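Local structure of HAD family phosphatase (Pseudomonas syringae pv. tomato, 2ODA) at residues Cys138-Pro142 and Ser143-Ala147; Glu154-Arg157 and Ala158-Thr161. The protein belongs to a Pseudomonas-specific subfamily of the haloacid dehalogenase (HAD) superfamily and is probably a phosphatase or related hydrolase. All coordinates share one frame; numbering follows the deposited sequence.

Interaction 1 (Cys138-Pro142 and Ser143-Ala147); sequences CGLSP and SQWQA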
loop_
_atom_site.group_PDB
_atom_site.type_symbol
_atom_site.label_atom_id
_atom_site.label_comp_id
_atom_site.label_asym_id
_atom_site.label_seq_id
_atom_site.Cartn_x
_atom_site.Cartn_y
_atom_site.Cartn_z
ATOM N N CYS B 138 -0.515 -7.774 -26.957
ATOM C CA CYS B 138 -0.863 -7.586 -28.365
ATOM C C CYS B 138 0.360 -7.066 -29.149
ATOM O O CYS B 138 0.736 -7.645 -30.161
ATOM C CB CYS B 138 -2.075 -6.645 -28.484
ATOM S SG CYS B 138 -3.536 -7.251 -27.559
ATOM N N GLY B 139 0.960 -5.976 -28.685
ATOM C CA GLY B 139 2.240 -5.514 -29.202
ATOM C C GLY B 139 2.221 -5.100 -30.669
ATOM O O GLY B 139 3.238 -5.196 -31.352
ATOM N N LEU B 140 1.069 -4.656 -31.169
ATOM C CA LEU B 140 1.003 -4.226 -32.557
ATOM C C LEU B 140 0.739 -2.725 -32.656
ATOM O O LEU B 140 -0.101 -2.173 -31.916
ATOM C CB LEU B 140 -0.058 -5.016 -33.325
ATOM C CG LEU B 140 0.117 -6.536 -33.456
ATOM C CD1 LEU B 140 -1.051 -7.081 -34.270
ATOM C CD2 LEU B 140 1.420 -6.834 -34.147
ATOM N N SER B 141 1.452 -2.069 -33.570
ATOM C CA SER B 141 1.230 -0.654 -33.826
ATOM C C SER B 141 -0.201 -0.440 -34.318
ATOM O O SER B 141 -0.845 -1.410 -34.776
ATOM C CB SER B 141 2.245 -0.155 -34.881
ATOM O OG SER B 141 1.908 -0.696 -36.161
ATOM N N PRO B 142 -0.697 0.812 -34.256
ATOM C CA PRO B 142 -2.004 1.096 -34.853
ATOM C C PRO B 142 -2.135 0.575 -36.289
ATOM O O PRO B 142 -3.138 -0.063 -36.606
ATOM C CB PRO B 142 -2.092 2.626 -34.808
ATOM C CG PRO B 142 -1.259 2.984 -33.575
ATOM C CD PRO B 142 -0.110 2.023 -33.621
ATOM N N SER B 143 -1.118 0.792 -37.128
ATOM C CA SER B 143 -1.199 0.325 -38.517
ATOM C C SER B 143 -1.267 -1.212 -38.609
ATOM O O SER B 143 -2.058 -1.763 -39.396
ATOM C CB SER B 143 -0.059 0.899 -39.375
ATOM O OG SER B 143 1.217 0.436 -38.943
ATOM N N GLN B 144 -0.475 -1.896 -37.780
ATOM C CA GLN B 144 -0.465 -3.361 -37.760
ATOM C C GLN B 144 -1.790 -3.926 -37.227
ATOM O O GLN B 144 -2.340 -4.899 -37.785
ATOM C CB GLN B 144 0.697 -3.886 -36.912
ATOM C CG GLN B 144 2.074 -3.621 -37.524
ATOM C CD GLN B 144 3.194 -4.008 -36.589
ATOM O OE1 GLN B 144 3.122 -3.771 -35.374
ATOM N NE2 GLN B 144 4.248 -4.616 -37.148
ATOM N N TRP B 145 -2.281 -3.322 -36.144
ATOM C CA TRP B 145 -3.570 -3.683 -35.557
ATOM C C TRP B 145 -4.697 -3.494 -36.566
ATOM O O TRP B 145 -5.579 -4.349 -36.694
ATOM C CB TRP B 145 -3.827 -2.851 -34.299
ATOM C CG TRP B 145 -5.065 -3.251 -33.496
ATOM C CD1 TRP B 145 -6.247 -2.559 -33.408
ATOM C CD2 TRP B 145 -5.200 -4.393 -32.632
ATOM N NE1 TRP B 145 -7.117 -3.220 -32.559
ATOM C CE2 TRP B 145 -6.493 -4.337 -32.062
ATOM C CE3 TRP B 145 -4.342 -5.469 -32.288
ATOM C CZ2 TRP B 145 -6.968 -5.322 -31.173
ATOM C CZ3 TRP B 145 -4.812 -6.440 -31.413
ATOM C CH2 TRP B 145 -6.116 -6.363 -30.869
ATOM N N GLN B 146 -4.665 -2.370 -37.274
ATOM C CA GLN B 146 -5.694 -2.072 -38.268
ATOM C C GLN B 146 -5.603 -2.948 -39.517
ATOM O O GLN B 146 -6.612 -3.159 -40.174
ATOM C CB GLN B 146 -5.664 -0.583 -38.633
ATOM C CG GLN B 146 -6.379 0.296 -37.561
ATOM C CD GLN B 146 -5.800 1.706 -37.422
ATOM O OE1 GLN B 146 -5.323 2.295 -38.394
ATOM N NE2 GLN B 146 -5.847 2.252 -36.205
ATOM N N ALA B 147 -4.411 -3.457 -39.836
ATOM C CA ALA B 147 -4.208 -4.359 -40.995
ATOM C C ALA B 147 -4.726 -5.777 -40.774
ATOM O O ALA B 147 -4.917 -6.548 -41.728
ATOM C CB ALA B 147 -2.730 -4.396 -41.394
HETATM O O HOH W 1 4.856 -4.928 -33.689
#

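Interaction 2 (Glu154-Arg157 and Ala158-Thr161); sequences EQRR and AQAT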
loop_
_atom_site.group_PDB
_atom_site.type_symbol
_atom_site.label_atom_id
_atom_site.label_comp_id
_atom_site.label_asym_id
_atom_site.label_seq_id
_atom_site.Cartn_x
_atom_site.Cartn_y
_atom_site.Cartn_z
ATOM N N GLU B 154 -10.256 -9.875 -32.683
ATOM C CA GLU B 154 -11.006 -10.579 -31.636
ATOM C C GLU B 154 -10.147 -11.647 -30.960
ATOM O O GLU B 154 -10.112 -11.739 -29.731
ATOM C CB GLU B 154 -12.285 -11.193 -32.205
ATOM C CG GLU B 154 -13.114 -11.974 -31.188
ATOM C CD GLU B 154 -13.498 -11.109 -29.998
ATOM O OE1 GLU B 154 -13.146 -11.472 -28.851
ATOM O OE2 GLU B 154 -14.131 -10.054 -30.219
ATOM N N GLN B 155 -9.460 -12.461 -31.762
ATOM C CA GLN B 155 -8.610 -13.519 -31.209
ATOM C C GLN B 155 -7.545 -12.937 -30.259
ATOM O O GLN B 155 -7.349 -13.451 -29.172
ATOM C CB GLN B 155 -7.976 -14.381 -32.323
ATOM C CG GLN B 155 -7.341 -15.661 -31.804
ATOM C CD GLN B 155 -7.036 -16.694 -32.907
ATOM O OE1 GLN B 155 -7.095 -16.392 -34.094
ATOM N NE2 GLN B 155 -6.695 -17.910 -32.503
ATOM N N ARG B 156 -6.876 -11.863 -30.676
ATOM C CA ARG B 156 -5.811 -11.259 -29.862
ATOM C C ARG B 156 -6.317 -10.613 -28.563
ATOM O O ARG B 156 -5.646 -10.718 -27.534
ATOM C CB ARG B 156 -4.971 -10.277 -30.703
ATOM C CG ARG B 156 -4.012 -11.054 -31.644
ATOM C CD ARG B 156 -3.416 -10.176 -32.747
ATOM N NE ARG B 156 -2.508 -10.950 -33.630
ATOM C CZ ARG B 156 -2.916 -11.869 -34.504
ATOM N NH1 ARG B 156 -4.206 -12.175 -34.621
ATOM N NH2 ARG B 156 -2.032 -12.513 -35.249
ATOM N N ARG B 157 -7.474 -9.952 -28.631
ATOM C CA ARG B 157 -8.134 -9.403 -27.449
ATOM C C ARG B 157 -8.504 -10.515 -26.468
ATOM O O ARG B 157 -8.222 -10.410 -25.279
ATOM C CB ARG B 157 -9.420 -8.682 -27.835
ATOM C CG ARG B 157 -9.251 -7.275 -28.383
ATOM C CD ARG B 157 -10.606 -6.521 -28.301
ATOM N NE ARG B 157 -11.672 -7.167 -29.086
ATOM C CZ ARG B 157 -11.919 -6.922 -30.373
ATOM N NH1 ARG B 157 -11.196 -6.010 -31.035
ATOM N NH2 ARG B 157 -12.901 -7.584 -30.992
ATOM N N ALA B 158 -9.132 -11.578 -26.971
ATOM C CA ALA B 158 -9.501 -12.709 -26.137
ATOM C C ALA B 158 -8.275 -13.369 -25.465
ATOM O O ALA B 158 -8.319 -13.715 -24.288
ATOM C CB ALA B 158 -10.330 -13.729 -26.950
ATOM N N GLN B 159 -7.173 -13.519 -26.206
ATOM C CA GLN B 159 -5.944 -14.097 -25.634
ATOM C C GLN B 159 -5.361 -13.224 -24.523
ATOM O O GLN B 159 -5.040 -13.734 -23.440
ATOM C CB GLN B 159 -4.885 -14.365 -26.712
ATOM C CG GLN B 159 -5.252 -15.570 -27.526
ATOM C CD GLN B 159 -4.477 -15.702 -28.830
ATOM O OE1 GLN B 159 -3.762 -14.779 -29.264
ATOM N NE2 GLN B 159 -4.640 -16.848 -29.477
ATOM N N ALA B 160 -5.222 -11.929 -24.799
ATOM C CA ALA B 160 -4.769 -10.941 -23.788
ATOM C C ALA B 160 -5.670 -10.894 -22.555
ATOM O O ALA B 160 -5.168 -10.803 -21.431
ATOM C CB ALA B 160 -4.676 -9.541 -24.401
ATOM N N THR B 161 -6.985 -10.937 -22.785
ATOM C CA THR B 161 -8.000 -10.915 -21.717
ATOM C C THR B 161 -7.839 -12.112 -20.770
ATOM O O THR B 161 -7.833 -11.959 -19.536
ATOM C CB THR B 161 -9.459 -10.820 -22.304
ATOM O OG1 THR B 161 -9.611 -9.585 -23.018
ATOM C CG2 THR B 161 -10.504 -10.875 -21.191
#

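Interaction 1 (Cys138-Pro142 and Ser143-Ala147)
S141 and Q144 face each other at the start of helix 142-147, where S141 holds the N-cap position. The Q144 side chain turns back on the cap: with CG anti to its own carbonyl carbon (chi1 -68°) and the chain extended beyond, OE1 reaches S141 N at 3.0 Å. That bond is nearly straight, and the N-H points in the carbonyl plane at a lone pair of the amide oxygen, the N3 side chain to N-cap N-H bond that forms one half of a capping box. The same OE1 accepts a hydrogen bond from a water, which also donates to G139 O, so the amide oxygen is tied to the incoming loop at two places. S141 OG, set between its backbone N and carbonyl carbon (chi1 71°), lies 3.1 Å from S143 OG in a hydroxyl pair whose donor is not fixed. Two backbone bonds start the helical turn: W145 N to S141 O at 2.8 Å and Q146 N to P142 O at 2.8 Å.

The apolar side of the turn is built on the W145 indole. L140 CD1 meets the ring edge near its plane, 4.2 Å from CE3, while CD2 of the same leucine lies 3.7 Å from Q144 OE1. C138 comes at the ring obliquely; its CB is 4.0 Å from W145 CZ3, and SG lies 5.0 Å from the centroid of the W145 six-membered ring, 53° off its normal, an oblique sulfur-aromatic contact.

The loop after strand 127-131 thus folds onto the helix it leads into. F20 meets the indole edge-to-face, and R156 and R157 of helix 150-167 also pack against W145, so that the turn contacts both the loop carrying F20 and helix 150-167.

Interaction 2 (Glu154-Arg157 and Ala158-Thr161)
Two consecutive turns of helix 150-167 meet here through the i to i+4 pattern of an alpha-helix: A158 N bonds to E154 O, Q159 N to Q155 O, A160 N to R156 O and T161 N to R157 O, all between 2.8 and 3.0 Å. The last of these carbonyls has a second donor. T161 OG1 lies anti to its own carbonyl carbon and beside its backbone N (chi1 -63°), which brings the hydroxyl back over the preceding turn to donate to R157 O at 2.8 Å. It arrives from above the carbonyl plane, 45° out of it, so R157 O accepts hydrogen bonds from both the N-H and the hydroxyl of T161.

On another flank, Q155 and Q159 run past each other at a slant, their amide planes 49° apart. Q159 NE2 approaches Q155 CG and Q155 NE2, each at 3.8 Å, a van der Waals contact between the two side chains. Further round, E154 bends at chi2 and its OE1 comes within 4.1 Å of A158 CB. Its other oxygen, OE2, receives R157 NH2 at 2.9 Å from above the carboxylate plane, forming a salt bridge one turn apart; R157 NE has a long, weak ion pair with D174 as well. The methyl of A160, the buried residue here, packs on C138, whereas E154, Q155 and Q159 are exposed; R156 NH1 bonds back to E152 O.

A threonine hydroxyl sharing the i-4 carbonyl with its own N-H is a familiar feature of alpha-helices, and the E154-R157 pair adds an i to i+3 salt bridge along this one.

From the N terminus, the chain leaves strand 127-131 and enters interaction 1, which folds residues 138-141 against the first turn of helix 142-147. A short connection follows, and interaction 2 then lies wholly within helix 150-167, before strand 171-173. Both contacts are local, with no residues between their segments, so neither closes a long loop. The two are in series, neither nested nor crossed, with centres about 13 Å apart. They nevertheless touch: W145 CZ3 is 3.9 Å from R156 CB and W145 CZ2 is 4.1 Å from R157 CG, while C138 SG sits 4.1 Å from A160 CB. Loop and short helix therefore pack on the long helix, within the segment that joins the last two strands of the parallel sheet.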